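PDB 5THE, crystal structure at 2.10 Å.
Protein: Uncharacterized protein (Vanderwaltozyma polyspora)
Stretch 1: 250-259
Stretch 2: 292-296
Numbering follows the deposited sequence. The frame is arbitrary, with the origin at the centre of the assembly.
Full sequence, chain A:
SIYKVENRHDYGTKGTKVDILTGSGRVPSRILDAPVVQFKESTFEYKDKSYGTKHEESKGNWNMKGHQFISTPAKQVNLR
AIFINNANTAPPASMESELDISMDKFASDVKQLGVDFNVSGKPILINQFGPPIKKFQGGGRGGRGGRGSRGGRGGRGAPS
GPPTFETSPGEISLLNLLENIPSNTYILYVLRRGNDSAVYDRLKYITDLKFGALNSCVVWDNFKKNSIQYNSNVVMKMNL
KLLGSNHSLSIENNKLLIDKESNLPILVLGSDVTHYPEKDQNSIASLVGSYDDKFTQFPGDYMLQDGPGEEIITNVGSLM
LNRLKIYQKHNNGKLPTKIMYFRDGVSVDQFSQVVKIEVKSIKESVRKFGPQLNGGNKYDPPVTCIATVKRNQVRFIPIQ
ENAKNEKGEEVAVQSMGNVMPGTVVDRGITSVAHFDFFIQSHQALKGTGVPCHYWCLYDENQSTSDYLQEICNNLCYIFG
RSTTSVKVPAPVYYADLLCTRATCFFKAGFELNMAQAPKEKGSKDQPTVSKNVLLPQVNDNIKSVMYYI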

ATOM      1  N   SER A 250      -5.710   4.051  16.740  1.00 24.01           N
ATOM      2  CA  SER A 250      -6.705   3.951  17.799  1.00 28.68           C
ATOM      3  C   SER A 250      -8.069   4.403  17.293  1.00 32.79           C
ATOM      4  O   SER A 250      -8.192   5.104  16.287  1.00 24.67           O
ATOM      5  N   ILE A 251      -9.101   3.985  18.029  1.00 27.70           N
ATOM      6  CA  ILE A 251     -10.471   4.421  17.764  1.00 27.99           C
ATOM      7  C   ILE A 251     -10.564   5.944  17.764  1.00 30.81           C
ATOM      8  O   ILE A 251     -11.203   6.543  16.893  1.00 30.60           O
ATOM      9  N   GLU A 252      -9.949   6.589  18.758  1.00 30.86           N
ATOM     10  CA  GLU A 252      -9.962   8.048  18.817  1.00 31.99           C
ATOM     11  C   GLU A 252      -9.411   8.653  17.528  1.00 32.57           C
ATOM     12  O   GLU A 252     -10.016   9.560  16.948  1.00 32.34           O
ATOM     13  N   ASN A 253      -8.272   8.139  17.051  1.00 25.85           N
ATOM     14  CA  ASN A 253      -7.678   8.652  15.820  1.00 22.43           C
ATOM     15  C   ASN A 253      -8.557   8.366  14.602  1.00 26.68           C
ATOM     16  O   ASN A 253      -8.661   9.202  13.696  1.00 28.91           O
ATOM     17  N   ASN A 254      -9.209   7.204  14.560  1.00 26.19           N
ATOM     18  CA  ASN A 254     -10.017   6.883  13.385  1.00 27.49           C
ATOM     19  C   ASN A 254     -11.234   7.791  13.241  1.00 27.93           C
ATOM     20  O   ASN A 254     -11.777   7.902  12.134  1.00 31.91           O
ATOM     21  N   LYS A 255     -11.669   8.440  14.324  1.00 27.80           N
ATOM     22  CA  LYS A 255     -12.793   9.372  14.238  1.00 28.39           C
ATOM     23  C   LYS A 255     -12.536  10.453  13.199  1.00 28.39           C
ATOM     24  O   LYS A 255     -13.471  10.923  12.539  1.00 31.69           O
ATOM     25  N   LEU A 256     -11.274  10.838  13.029  1.00 24.87           N
ATOM     26  CA  LEU A 256     -10.915  11.813  12.013  1.00 26.12           C
ATOM     27  C   LEU A 256     -11.417  11.405  10.638  1.00 29.35           C
ATOM     28  O   LEU A 256     -11.734  12.262   9.809  1.00 27.48           O
ATOM     29  N   LEU A 257     -11.495  10.105  10.373  1.00 25.80           N
ATOM     30  CA  LEU A 257     -11.908   9.614   9.067  1.00 22.86           C
ATOM     31  C   LEU A 257     -13.327   9.064   9.082  1.00 28.91           C
ATOM     32  O   LEU A 257     -13.673   8.228   8.242  1.00 30.77           O
ATOM     33  N   ILE A 258     -14.156   9.512  10.024  1.00 29.10           N
ATOM     34  CA  ILE A 258     -15.552   9.097  10.102  1.00 30.58           C
ATOM     35  C   ILE A 258     -16.432  10.324   9.918  1.00 32.48           C
ATOM     36  O   ILE A 258     -16.229  11.355  10.572  1.00 28.65           O
ATOM     37  N   ASP A 259     -17.373  10.226   8.989  1.00 27.41           N
ATOM     38  CA  ASP A 259     -18.336  11.297   8.764  1.00 27.22           C
ATOM     39  C   ASP A 259     -19.260  11.356   9.973  1.00 26.56           C
ATOM     40  O   ASP A 259     -20.022  10.420  10.216  1.00 32.21           O
ATOM     41  N   ASP A 292     -13.877   0.049   5.785  1.00 21.15           N
ATOM     42  CA  ASP A 292     -14.509   0.240   7.084  1.00 27.34           C
ATOM     43  C   ASP A 292     -13.756   1.321   7.854  1.00 33.22           C
ATOM     44  O   ASP A 292     -12.914   2.037   7.299  1.00 25.61           O
ATOM     45  N   ASP A 293     -14.056   1.428   9.143  1.00 28.14           N
ATOM     46  CA  ASP A 293     -13.473   2.465   9.977  1.00 26.27           C
ATOM     47  C   ASP A 293     -12.126   2.063  10.569  1.00 24.90           C
ATOM     48  O   ASP A 293     -11.582   2.801  11.388  1.00 26.40           O
ATOM     49  N   LYS A 294     -11.566   0.924  10.164  1.00 24.26           N
ATOM     50  CA  LYS A 294     -10.228   0.545  10.610  1.00 24.47           C
ATOM     51  C   LYS A 294      -9.140   0.843   9.583  1.00 23.64           C
ATOM     52  O   LYS A 294      -7.981   1.026   9.968  1.00 25.25           O
ATOM     53  N   PHE A 295      -9.481   0.876   8.287  1.00 21.95           N
ATOM     54  CA  PHE A 295      -8.560   1.283   7.215  1.00 23.59           C
ATOM     55  C   PHE A 295      -7.347   0.363   7.123  1.00 26.41           C
ATOM     56  O   PHE A 295      -6.249   0.760   6.727  1.00 29.93           O
ATOM     57  N   THR A 296      -7.582  -0.883   7.451  1.00 25.00           N
ATOM     58  CA  THR A 296      -6.577  -1.924   7.509  1.00 24.31           C
ATOM     59  C   THR A 296      -6.485  -2.712   6.212  1.00 23.72           C
ATOM     60  O   THR A 296      -5.458  -3.354   5.939  1.00 26.55           O
TER

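No direct hydrogen bond joins these two stretches, although a buried asparagine sits where one might be expected; its amide works instead through two waters. Asn254 has its CA-to-CB bond pointing toward the other stretch, with chi1 in the m well (-72°) and chi2 at -31°. Its ND2 comes within 3.3 Å of Asp293 O, but the angle is too poor for a hydrogen bond. The polar ends of the amide are served by solvent. Water 1 donates both to Asn254 OD1 (2.7 Å) and to Lys294 O (2.6 Å), tying the side chain to the backbone of the second stretch. Water 2 accepts from Asn254 ND2 at 3.1 Å and from Lys294 NZ at 2.9 Å. Asparagine suits this place because one short side chain presents an acceptor and a donor together, so a single residue can hold both bridges.

Lys294 takes part in both bridges, once through its carbonyl and once through its ammonium group. Its CA-to-CB bond points away from stretch 1, yet the m, m, t, t rotamer turns the chain back so that its end comes nearer. The methylenes pass the amide on the way, with CD 4.1 Å from Asn254 ND2, and NZ reaches to 3.6 Å from Ile251 CG1. A long, flexible side chain is what makes this return possible. The CA-to-CB bond of Ile251 (m, t) runs sideways to the second stretch; the residue is exposed, and its CG1 meets Lys294 NZ.

The apolar part centres on Phe295, the residue with the largest area covered by the other stretch. Its CA-to-CB bond points toward stretch 1 (chi1 -55°, m; chi2 -82°). Leu257, whose CA-to-CB bond also points toward its partner, in an m, t rotamer, places CD1 over one face of the ring, 4.1 Å from the centroid and only 9° off the normal, a CH-pi contact. Leu257 CB also approaches Phe295 CZ to 3.5 Å. Leucine suits the place because its apolar side chain lays one methyl, CD1, over the ring while CB approaches CZ. Asn254 OD1 lies 4.0 Å from Phe295 CD2, obliquely placed, which brings the polar and apolar parts of the contact together. The CA-to-CB bond of Ile258 runs sideways, but its m, t rotamer carries CD1 to 3.8 Å from Asp293 CB, where it meets the aliphatic carbon of an otherwise polar side chain.

Each stretch also has side-chain bonds of its own. Ser250, with chi1 in p, caps the helix: its OG accepts from Asn253 N at 3.1 Å and donates to Asn253 OD1 at 2.7 Å. Serine fits an N-cap because its short hydroxyl can reach a free backbone NH of the first turn. Lys255, whose CA-to-CB bond points away from stretch 2, forms a salt bridge from NZ to Glu252 OE2 at 2.7 Å. In the second stretch, which has no regular secondary structure, Asp292 OD1 accepts from Lys294 N at 2.9 Å and, in a weak bond, from Phe295 N at 3.3 Å, holding the backbone at Lys294 and Phe295 to the Asp292 side chain.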

ATOM      1  CB  SER A 250      -6.312   4.804  19.003  1.00 24.81           C
ATOM      2  OG  SER A 250      -6.456   6.181  18.685  1.00 26.72           O
ATOM      3  CB  ILE A 251     -11.428   3.797  18.796  1.00 36.02           C
ATOM      4  CG1 ILE A 251     -11.674   2.327  18.445  1.00 41.77           C
ATOM      5  CG2 ILE A 251     -12.734   4.623  18.916  1.00 32.05           C
ATOM      6  CD1 ILE A 251     -12.625   1.610  19.383  1.00 49.80           C
ATOM      7  CB  GLU A 252      -9.160   8.519  20.034  1.00 31.73           C
ATOM      8  CG  GLU A 252      -9.320   9.980  20.404  1.00 41.76           C
ATOM      9  CD  GLU A 252     -10.777  10.422  20.533  1.00 55.13           C
ATOM     10  OE1 GLU A 252     -11.067  11.589  20.202  1.00 64.09           O
ATOM     11  OE2 GLU A 252     -11.636   9.618  20.956  1.00 53.17           O
ATOM     12  CB  ASN A 253      -6.286   8.045  15.618  1.00 25.06           C
ATOM     13  CG  ASN A 253      -5.262   8.572  16.607  1.00 28.23           C
ATOM     14  OD1 ASN A 253      -4.722   7.819  17.406  1.00 30.29           O
ATOM     15  ND2 ASN A 253      -4.975   9.867  16.535  1.00 26.96           N
ATOM     16  CB  ASN A 254     -10.456   5.417  13.424  1.00 22.17           C
ATOM     17  CG  ASN A 254      -9.317   4.459  13.156  1.00 26.28           C
ATOM     18  OD1 ASN A 254      -8.384   4.775  12.409  1.00 30.29           O
ATOM     19  ND2 ASN A 254      -9.387   3.275  13.758  1.00 23.03           N
ATOM     20  CB  LYS A 255     -13.056  10.013  15.607  1.00 32.10           C
ATOM     21  CG  LYS A 255     -13.611   9.045  16.628  1.00 38.27           C
ATOM     22  CD  LYS A 255     -13.757   9.683  17.980  1.00 45.00           C
ATOM     23  CE  LYS A 255     -14.424   8.727  18.956  1.00 46.06           C
ATOM     24  NZ  LYS A 255     -14.250   9.194  20.359  1.00 48.69           N
ATOM     25  CB  LEU A 256      -9.399  11.977  11.991  1.00 32.16           C
ATOM     26  CG  LEU A 256      -8.890  13.324  11.500  1.00 42.67           C
ATOM     27  CD1 LEU A 256      -9.266  14.428  12.478  1.00 40.78           C
ATOM     28  CD2 LEU A 256      -7.389  13.236  11.314  1.00 46.18           C
ATOM     29  CB  LEU A 257     -10.917   8.558   8.574  1.00 25.36           C
ATOM     30  CG  LEU A 257      -9.589   9.140   8.058  1.00 28.91           C
ATOM     31  CD1 LEU A 257      -8.551   8.060   7.850  1.00 31.09           C
ATOM     32  CD2 LEU A 257      -9.846   9.892   6.760  1.00 30.96           C
ATOM     33  CB  ILE A 258     -15.856   8.370  11.425  1.00 30.21           C
ATOM     34  CG1 ILE A 258     -15.107   7.026  11.441  1.00 27.52           C
ATOM     35  CG2 ILE A 258     -17.370   8.133  11.601  1.00 26.02           C
ATOM     36  CD1 ILE A 258     -15.304   6.239  12.706  1.00 34.51           C
ATOM     37  CB  ASP A 259     -19.110  11.014   7.484  1.00 23.06           C
ATOM     38  CG  ASP A 259     -20.113  12.104   7.129  1.00 34.19           C
ATOM     39  OD1 ASP A 259     -20.494  12.914   8.004  1.00 34.42           O
ATOM     40  OD2 ASP A 259     -20.531  12.134   5.945  1.00 31.45           O
ATOM     41  CB  ASP A 292     -14.621  -1.083   7.856  1.00 27.25           C
ATOM     42  CG  ASP A 292     -13.277  -1.697   8.215  1.00 28.12           C
ATOM     43  OD1 ASP A 292     -12.231  -1.021   8.161  1.00 30.80           O
ATOM     44  OD2 ASP A 292     -13.281  -2.897   8.571  1.00 31.87           O
ATOM     45  CB  ASP A 293     -14.465   2.871  11.082  1.00 26.86           C
ATOM     46  CG  ASP A 293     -14.783   1.742  12.061  1.00 35.42           C
ATOM     47  OD1 ASP A 293     -14.341   0.593  11.864  1.00 36.35           O
ATOM     48  OD2 ASP A 293     -15.503   2.018  13.041  1.00 44.34           O
ATOM     49  CB  LYS A 294     -10.194  -0.946  10.976  1.00 25.12           C
ATOM     50  CG  LYS A 294     -11.192  -1.336  12.054  1.00 29.46           C
ATOM     51  CD  LYS A 294     -11.055  -0.406  13.270  1.00 32.68           C
ATOM     52  CE  LYS A 294     -12.071  -0.736  14.365  1.00 37.54           C
ATOM     53  NZ  LYS A 294     -11.887   0.186  15.535  1.00 43.65           N
ATOM     54  CB  PHE A 295      -8.147   2.740   7.381  1.00 20.95           C
ATOM     55  CG  PHE A 295      -9.323   3.652   7.467  1.00 22.94           C
ATOM     56  CD1 PHE A 295      -9.968   4.075   6.308  1.00 22.55           C
ATOM     57  CD2 PHE A 295      -9.832   4.022   8.706  1.00 19.91           C
ATOM     58  CE1 PHE A 295     -11.077   4.899   6.384  1.00 26.75           C
ATOM     59  CE2 PHE A 295     -10.968   4.840   8.808  1.00 26.35           C
ATOM     60  CZ  PHE A 295     -11.593   5.283   7.657  1.00 24.49           C
ATOM     61  CB  THR A 296      -6.961  -2.816   8.693  1.00 31.32           C
ATOM     62  OG1 THR A 296      -6.265  -2.366   9.874  1.00 31.40           O
ATOM     63  CG2 THR A 296      -6.716  -4.231   8.402  1.00 40.53           C
TER
HETATM   64  O   HOH W   1      -6.887   2.699  11.688  1.00 31.32           O
HETATM   65  O   HOH W   2     -12.392   2.883  14.602  1.00 37.87           O